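Local atomic coordinates of hypothetical protein yiiM (Escherichia coli, PDB entry 1O65), a protein that is of unknown function but carries a MOSC domain and may bind molybdenum and act as an oxidoreductase on nitrogenous compounds. Residues 108-111 against 112-116. Numbering follows the deposited sequence.
Sequences SNVY and MGDIF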
loop_
_atom_site.group_PDB
_atom_site.type_symbol
_atom_site.label_atom_id
_atom_site.label_comp_id
_atom_site.label_asym_id
_atom_site.label_seq_id
_atom_site.Cartn_x
_atom_site.Cartn_y
_atom_site.Cartn_z
ATOM N N SER A 108 -8.625 -1.758 6.747
ATOM C CA SER A 108 -9.844 -1.242 7.335
ATOM C C SER A 108 -9.650 -0.088 8.289
ATOM O O SER A 108 -10.687 0.501 8.638
ATOM C CB SER A 108 -10.699 -2.347 7.976
ATOM O OG SER A 108 -9.920 -3.219 8.774
ATOM N N ASN A 109 -8.471 0.254 8.775
ATOM C CA ASN A 109 -8.389 1.439 9.638
ATOM C C ASN A 109 -7.397 2.460 9.061
ATOM O O ASN A 109 -6.977 3.392 9.758
ATOM C CB ASN A 109 -8.100 1.107 11.090
ATOM C CG ASN A 109 -6.719 0.592 11.338
ATOM O OD1 ASN A 109 -6.124 0.046 10.397
ATOM N ND2 ASN A 109 -6.163 0.740 12.545
ATOM N N VAL A 110 -6.913 2.219 7.847
ATOM C CA VAL A 110 -6.051 3.200 7.178
ATOM C C VAL A 110 -6.891 3.852 6.072
ATOM O O VAL A 110 -7.512 3.142 5.280
ATOM C CB VAL A 110 -4.758 2.584 6.657
ATOM C CG1 VAL A 110 -3.985 3.496 5.716
ATOM C CG2 VAL A 110 -3.847 2.268 7.854
ATOM N N TYR A 111 -6.986 5.175 6.075
ATOM C CA TYR A 111 -7.801 5.856 5.076
ATOM C C TYR A 111 -6.979 6.485 3.954
ATOM O O TYR A 111 -5.841 6.939 4.149
ATOM C CB TYR A 111 -8.648 6.935 5.768
ATOM C CG TYR A 111 -9.791 6.388 6.613
ATOM C CD1 TYR A 111 -9.515 5.687 7.781
ATOM C CD2 TYR A 111 -11.123 6.548 6.246
ATOM C CE1 TYR A 111 -10.512 5.180 8.570
ATOM C CE2 TYR A 111 -12.137 6.030 7.045
ATOM C CZ TYR A 111 -11.823 5.343 8.201
ATOM O OH TYR A 111 -12.799 4.800 9.001
ATOM N N MET A 112 -7.587 6.558 2.769
ATOM C CA MET A 112 -6.940 7.196 1.611
ATOM C C MET A 112 -6.671 8.653 1.965
ATOM O O MET A 112 -7.575 9.285 2.499
ATOM C CB MET A 112 -7.896 7.174 0.422
ATOM C CG MET A 112 -8.284 5.766 -0.024
ATOM S SD MET A 112 -6.875 4.815 -0.636
ATOM C CE MET A 112 -6.427 5.806 -2.042
ATOM N N GLY A 113 -5.491 9.168 1.692
ATOM C CA GLY A 113 -5.136 10.536 2.002
ATOM C C GLY A 113 -4.556 10.654 3.413
ATOM O O GLY A 113 -4.183 11.769 3.790
ATOM N N ASP A 114 -4.510 9.587 4.189
ATOM C CA ASP A 114 -3.982 9.747 5.555
ATOM C C ASP A 114 -2.563 10.301 5.447
ATOM O O ASP A 114 -1.794 9.900 4.569
ATOM C CB ASP A 114 -4.013 8.508 6.416
ATOM C CG ASP A 114 -5.321 8.153 7.077
ATOM O OD1 ASP A 114 -6.259 8.968 7.249
ATOM O OD2 ASP A 114 -5.426 6.957 7.478
ATOM N N ILE A 115 -2.285 11.280 6.296
ATOM C CA ILE A 115 -0.964 11.889 6.311
ATOM C C ILE A 115 -0.332 11.549 7.669
ATOM O O ILE A 115 -0.916 11.820 8.717
ATOM C CB ILE A 115 -0.970 13.392 6.103
ATOM C CG1 ILE A 115 -1.522 13.751 4.716
ATOM C CG2 ILE A 115 0.436 13.992 6.282
ATOM C CD1 ILE A 115 -1.923 15.211 4.598
ATOM N N PHE A 116 0.839 10.938 7.591
ATOM C CA PHE A 116 1.578 10.538 8.762
ATOM C C PHE A 116 2.908 11.317 8.838
ATOM O O PHE A 116 3.535 11.579 7.815
ATOM C CB PHE A 116 1.892 9.053 8.765
ATOM C CG PHE A 116 0.805 8.055 8.913
ATOM C CD1 PHE A 116 0.005 7.738 7.809
ATOM C CD2 PHE A 116 0.562 7.388 10.095
ATOM C CE1 PHE A 116 -0.989 6.780 7.905
ATOM C CE2 PHE A 116 -0.436 6.423 10.216
ATOM C CZ PHE A 116 -1.216 6.127 9.121
#
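Asp114 and Tyr111 clasp each other by two hydrogen bonds. The amide N of Tyr111 donates to Asp114 OD2 at 2.8 Å, fairly straight at 160° but reaching the oxygen from well above the carboxylate plane. In return, Asp114 N donates to Tyr111 O over 3.0 Å. This second bond closes a type II beta turn from Tyr111 to Asp114, with Gly113 at its third position, where phi is positive (89°) and a CB would jam against the carbonyl O of Met112. Within the MOSC domain, the turn leads the chain out of the loop after strand 100-102 and into strand 115-118. Asp114 CG lies beside its own backbone N (chi1 -81°), which brings the carboxylate to the open end of the turn, facing Tyr111 N. OD1 sits 3.5 Å from Tyr111 CB and also forms a salt bridge with Arg177, so both carboxylate oxygens of this buried aspartate are engaged. With an alanine in its place, Tyr111 N would probably lose the OD2 acceptor and Arg177 this carboxylate partner. Further out, the side chains of Val110 and Asp114 cross obliquely, with Val110 CG1 4.1 Å from Asp114 OD2, and Met112 turns away to pack on Leu209 and Ala186.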